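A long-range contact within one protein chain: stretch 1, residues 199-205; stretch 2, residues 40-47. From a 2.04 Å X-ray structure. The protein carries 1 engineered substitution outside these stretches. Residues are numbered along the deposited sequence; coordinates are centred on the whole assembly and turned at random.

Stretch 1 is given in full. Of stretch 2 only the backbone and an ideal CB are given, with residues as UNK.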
ATOM      1  N   GLN A 199      -3.719   4.632 -11.507  1.00 25.24           N
ATOM      2  CA  GLN A 199      -4.882   4.231 -10.745  1.00 26.16           C
ATOM      3  C   GLN A 199      -5.644   3.137 -11.459  1.00 29.55           C
ATOM      4  O   GLN A 199      -5.623   3.092 -12.635  1.00 25.47           O
ATOM      5  CB  GLN A 199      -5.838   5.383 -10.552  1.00 28.28           C
ATOM      6  CG  GLN A 199      -5.232   6.690 -10.175  1.00 31.25           C
ATOM      7  CD  GLN A 199      -4.923   6.805  -8.717  1.00 33.22           C
ATOM      8  OE1 GLN A 199      -5.768   6.647  -7.893  1.00 36.34           O
ATOM      9  NE2 GLN A 199      -3.713   7.114  -8.414  1.00 32.90           N
ATOM     10  N   ALA A 200      -6.356   2.301 -10.725  1.00 25.96           N
ATOM     11  CA  ALA A 200      -7.092   1.213 -11.322  1.00 28.24           C
ATOM     12  C   ALA A 200      -8.164   1.668 -12.347  1.00 30.44           C
ATOM     13  O   ALA A 200      -8.348   1.059 -13.341  1.00 25.14           O
ATOM     14  CB  ALA A 200      -7.695   0.328 -10.257  1.00 26.57           C
ATOM     15  N   LYS A 201      -8.815   2.777 -12.063  1.00 29.90           N
ATOM     16  CA  LYS A 201      -9.827   3.332 -12.915  1.00 31.03           C
ATOM     17  C   LYS A 201      -9.556   4.790 -13.246  1.00 32.23           C
ATOM     18  O   LYS A 201      -9.272   5.575 -12.376  1.00 30.45           O
ATOM     19  CB  LYS A 201     -11.176   3.229 -12.249  1.00 30.26           C
ATOM     20  CG  LYS A 201     -11.744   1.838 -12.138  1.00 33.60           C
ATOM     21  CD  LYS A 201     -12.214   1.296 -13.448  1.00 28.74           C
ATOM     22  CE  LYS A 201     -12.649  -0.118 -13.259  1.00 35.42           C
ATOM     23  NZ  LYS A 201     -13.421  -0.637 -14.376  1.00 36.33           N
ATOM     24  N   ASP A 202      -9.758   5.126 -14.498  1.00 28.85           N
ATOM     25  CA  ASP A 202      -9.596   6.461 -15.005  1.00 36.53           C
ATOM     26  C   ASP A 202     -10.499   7.428 -14.278  1.00 34.63           C
ATOM     27  O   ASP A 202     -10.114   8.505 -14.008  1.00 33.19           O
ATOM     28  CB  ASP A 202      -9.905   6.501 -16.482  1.00 33.54           C
ATOM     29  CG  ASP A 202      -8.878   5.790 -17.306  1.00 39.67           C
ATOM     30  OD1 ASP A 202      -7.797   5.522 -16.791  1.00 37.69           O
ATOM     31  OD2 ASP A 202      -9.165   5.485 -18.445  1.00 37.63           O
ATOM     32  N   GLU A 203     -11.671   6.968 -13.929  1.00 31.09           N
ATOM     33  CA  GLU A 203     -12.687   7.728 -13.253  1.00 33.37           C
ATOM     34  C   GLU A 203     -12.286   8.216 -11.872  1.00 36.14           C
ATOM     35  O   GLU A 203     -12.807   9.151 -11.390  1.00 35.45           O
ATOM     36  CB  GLU A 203     -13.961   6.897 -13.160  1.00 33.66           C
ATOM     37  CG  GLU A 203     -14.561   6.496 -14.465  1.00 33.33           C
ATOM     38  CD  GLU A 203     -14.087   5.166 -14.980  1.00 40.92           C
ATOM     39  OE1 GLU A 203     -12.986   4.742 -14.661  1.00 38.96           O
ATOM     40  OE2 GLU A 203     -14.809   4.548 -15.741  1.00 43.01           O
ATOM     41  N   GLU A 204     -11.351   7.529 -11.256  1.00 33.10           N
ATOM     42  CA  GLU A 204     -10.882   7.847  -9.965  1.00 31.66           C
ATOM     43  C   GLU A 204      -9.705   8.787  -9.975  1.00 34.83           C
ATOM     44  O   GLU A 204      -9.283   9.230  -8.967  1.00 40.65           O
ATOM     45  CB  GLU A 204     -10.575   6.569  -9.183  1.00 32.32           C
ATOM     46  CG  GLU A 204     -11.802   5.704  -8.862  1.00 32.54           C
ATOM     47  CD  GLU A 204     -12.673   6.260  -7.750  1.00 38.66           C
ATOM     48  OE1 GLU A 204     -13.727   6.810  -8.039  1.00 40.35           O
ATOM     49  OE2 GLU A 204     -12.292   6.188  -6.589  1.00 38.00           O
ATOM     50  N   VAL A 205      -9.200   9.099 -11.130  1.00 35.66           N
ATOM     51  CA  VAL A 205      -8.054   9.955 -11.227  1.00 40.12           C
ATOM     52  C   VAL A 205      -8.282  11.369 -10.672  1.00 46.40           C
ATOM     53  O   VAL A 205      -7.484  11.853  -9.910  1.00 44.90           O
ATOM     54  CB  VAL A 205      -7.568   9.999 -12.687  1.00 36.94           C
ATOM     55  CG1 VAL A 205      -6.559  11.084 -12.916  1.00 35.97           C
ATOM     56  CG2 VAL A 205      -7.012   8.662 -13.084  1.00 30.88           C
ATOM     57  N   UNK A  40     -21.224   2.598  -3.166  1.00 26.66           N
ATOM     58  CA  UNK A  40     -22.018   2.659  -4.350  1.00 31.78           C
ATOM     59  C   UNK A  40     -21.174   3.075  -5.533  1.00 31.42           C
ATOM     60  O   UNK A  40     -21.326   2.517  -6.550  1.00 26.86           O
ATOM     61  CB  UNK A  40     -23.194   3.618  -4.156  1.00 31.78           C
ATOM     62  N   UNK A  41     -20.269   4.017  -5.356  1.00 30.15           N
ATOM     63  CA  UNK A  41     -19.407   4.392  -6.459  1.00 33.07           C
ATOM     64  C   UNK A  41     -18.559   3.245  -6.921  1.00 31.80           C
ATOM     65  O   UNK A  41     -18.456   3.024  -8.068  1.00 31.60           O
ATOM     66  CB  UNK A  41     -18.514   5.570  -6.064  1.00 33.07           C
ATOM     67  N   UNK A  42     -17.978   2.503  -5.998  1.00 29.93           N
ATOM     68  CA  UNK A  42     -17.157   1.359  -6.336  1.00 26.41           C
ATOM     69  C   UNK A  42     -17.926   0.286  -7.054  1.00 27.31           C
ATOM     70  O   UNK A  42     -17.444  -0.303  -7.972  1.00 28.58           O
ATOM     71  CB  UNK A  42     -16.521   0.775  -5.073  1.00 26.41           C
ATOM     72  N   UNK A  43     -19.141   0.080  -6.631  1.00 27.04           N
ATOM     73  CA  UNK A  43     -19.997  -0.866  -7.271  1.00 31.00           C
ATOM     74  C   UNK A  43     -20.253  -0.520  -8.725  1.00 30.25           C
ATOM     75  O   UNK A  43     -20.203  -1.379  -9.530  1.00 31.11           O
ATOM     76  CB  UNK A  43     -21.320  -0.964  -6.509  1.00 31.00           C
ATOM     77  N   UNK A  44     -20.454   0.741  -9.044  1.00 28.99           N
ATOM     78  CA  UNK A  44     -20.606   1.145 -10.421  1.00 29.28           C
ATOM     79  C   UNK A  44     -19.366   0.891 -11.262  1.00 28.91           C
ATOM     80  O   UNK A  44     -19.456   0.541 -12.385  1.00 30.05           O
ATOM     81  CB  UNK A  44     -20.973   2.629 -10.481  1.00 29.28           C
ATOM     82  N   UNK A  45     -18.212   1.168 -10.705  1.00 31.27           N
ATOM     83  CA  UNK A  45     -16.948   0.883 -11.347  1.00 29.66           C
ATOM     84  C   UNK A  45     -16.607  -0.582 -11.530  1.00 27.17           C
ATOM     85  O   UNK A  45     -16.149  -0.958 -12.540  1.00 32.56           O
ATOM     86  CB  UNK A  45     -15.829   1.546 -10.542  1.00 29.66           C
ATOM     87  N   UNK A  46     -16.830  -1.386 -10.519  1.00 29.80           N
ATOM     88  CA  UNK A  46     -16.405  -2.776 -10.540  1.00 26.89           C
ATOM     89  C   UNK A  46     -17.410  -3.873 -10.920  1.00 29.37           C
ATOM     90  O   UNK A  46     -17.033  -4.959 -11.183  1.00 31.32           O
ATOM     91  CB  UNK A  46     -15.870  -3.106  -9.145  1.00 26.89           C
ATOM     92  N   UNK A  47     -18.681  -3.560 -10.945  1.00 28.99           N
ATOM     93  CA  UNK A  47     -19.658  -4.501 -11.408  1.00 33.57           C
ATOM     94  C   UNK A  47     -20.161  -5.545 -10.446  1.00 33.64           C
ATOM     95  O   UNK A  47     -20.088  -5.430  -9.268  1.00 31.99           O
ATOM     96  CB  UNK A  47     -19.077  -5.223 -12.625  1.00 33.57           C
TER

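Stretch 2 is a helix that runs through position 46 and breaks at 47.

Position 40 has nothing of stretch 1 within 5.5 Å of its ideal CB, so the contact sets no demand beyond tolerance of the helix. It is Ala40.

Position 41 points toward stretch 1, and its CB lies 5.3 Å from Glu204 OE1. A carboxylate at that range asks for a donor of moderate length: an amide would suit, as would a longer basic chain. The residue is Asn41. With chi1 at t, its ND2 donates to Glu204 OE1 at 2.9 Å, with an N-H...acceptor angle of 150°. A water bridges the same two side chains, donating to Asn41 OD1 at 2.6 Å and to Glu204 OE1 at 3.1 Å, so both ends of the amide serve the contact.

Position 42 points sideways, with no atom of stretch 1 close to its CB; many helix-compatible side chains would do. It is Leu42, whose tip comes nearer, but its CD2 stays 4.8 Å from Glu204 OE2.

Positions 43 and 44 are out of reach of stretch 1, which leaves their choice open here. They are Lys43 and Lys44.

Position 45 belongs to the nearest CA pair across the stretches, its CA 7.7 Å from Lys201 CA. Its CB points toward stretch 1, 4.4 Å from Lys201 CG. Aliphatic carbon lies near, with the carboxylates of Glu203 and Glu204 beyond, so a branched aliphatic or methionine would fit, and a longer polar chain is conceivable. Leu45 gives up 90 Å², the largest share of any residue here. Its CD2 lies 3.8 Å from Glu203 CD and its CD1 3.6 Å from Glu204 OE1, while its backbone O accepts a weak hydrogen bond from Lys201 NZ at 3.3 Å.

Position 46 points sideways, with nothing near its CB; only a long side chain could reach Ala200 and the aliphatic part of Lys201. An aromatic or a long flexible chain would qualify. Tyr46 extends its ring so that OH comes 3.5 Å from Ala200 CB and 3.7 Å from Lys201 CG, with Lys201 CE oblique to the ring.

Position 47 leaves the helix with phi 83°. A CB would be jammed against the preceding carbonyl O, which by itself calls for glycine, and the residue is Gly47.

Stretch 2 40-47: ANLKKLYG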
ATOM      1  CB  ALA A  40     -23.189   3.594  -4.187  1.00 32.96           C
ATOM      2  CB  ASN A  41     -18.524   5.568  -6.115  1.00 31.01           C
ATOM      3  CG  ASN A  41     -17.543   5.913  -7.214  1.00 37.76           C
ATOM      4  OD1 ASN A  41     -17.900   5.999  -8.354  1.00 42.53           O
ATOM      5  ND2 ASN A  41     -16.324   6.142  -6.855  1.00 37.16           N
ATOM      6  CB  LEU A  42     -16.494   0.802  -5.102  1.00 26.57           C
ATOM      7  CG  LEU A  42     -15.427   1.643  -4.424  1.00 26.23           C
ATOM      8  CD1 LEU A  42     -14.899   0.909  -3.192  1.00 25.43           C
ATOM      9  CD2 LEU A  42     -14.322   2.007  -5.367  1.00 22.17           C
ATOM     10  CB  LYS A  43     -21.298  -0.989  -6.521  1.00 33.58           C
ATOM     11  CG  LYS A  43     -22.271  -1.973  -7.103  1.00 41.03           C
ATOM     12  CD  LYS A  43     -21.895  -3.388  -6.781  1.00 36.43           C
ATOM     13  CE  LYS A  43     -22.931  -4.343  -7.282  1.00 37.32           C
ATOM     14  NZ  LYS A  43     -22.515  -5.739  -7.217  1.00 35.97           N
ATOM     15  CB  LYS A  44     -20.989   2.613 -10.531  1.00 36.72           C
ATOM     16  CG  LYS A  44     -22.268   3.002  -9.849  1.00 41.53           C
ATOM     17  CD  LYS A  44     -22.651   4.447 -10.085  1.00 44.03           C
ATOM     18  CE  LYS A  44     -22.019   5.418  -9.096  1.00 46.48           C
ATOM     19  NZ  LYS A  44     -22.531   5.503  -7.701  1.00 44.73           N
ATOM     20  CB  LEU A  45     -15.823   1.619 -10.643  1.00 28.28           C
ATOM     21  CG  LEU A  45     -15.955   3.127 -10.601  1.00 32.01           C
ATOM     22  CD1 LEU A  45     -14.967   3.829  -9.682  1.00 34.48           C
ATOM     23  CD2 LEU A  45     -15.977   3.709 -12.004  1.00 32.80           C
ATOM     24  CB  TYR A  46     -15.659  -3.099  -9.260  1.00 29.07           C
ATOM     25  CG  TYR A  46     -14.399  -2.330  -9.176  1.00 25.71           C
ATOM     26  CD1 TYR A  46     -13.346  -2.626  -9.993  1.00 29.09           C
ATOM     27  CD2 TYR A  46     -14.293  -1.267  -8.358  1.00 26.21           C
ATOM     28  CE1 TYR A  46     -12.202  -1.901  -9.971  1.00 26.08           C
ATOM     29  CE2 TYR A  46     -13.153  -0.531  -8.319  1.00 26.78           C
ATOM     30  CZ  TYR A  46     -12.113  -0.847  -9.144  1.00 28.83           C
ATOM     31  OH  TYR A  46     -10.996  -0.113  -9.097  1.00 32.99           O
TER
HETATM   32  O   HOH W   1     -16.120   6.936 -10.069  1.00 43.60           O
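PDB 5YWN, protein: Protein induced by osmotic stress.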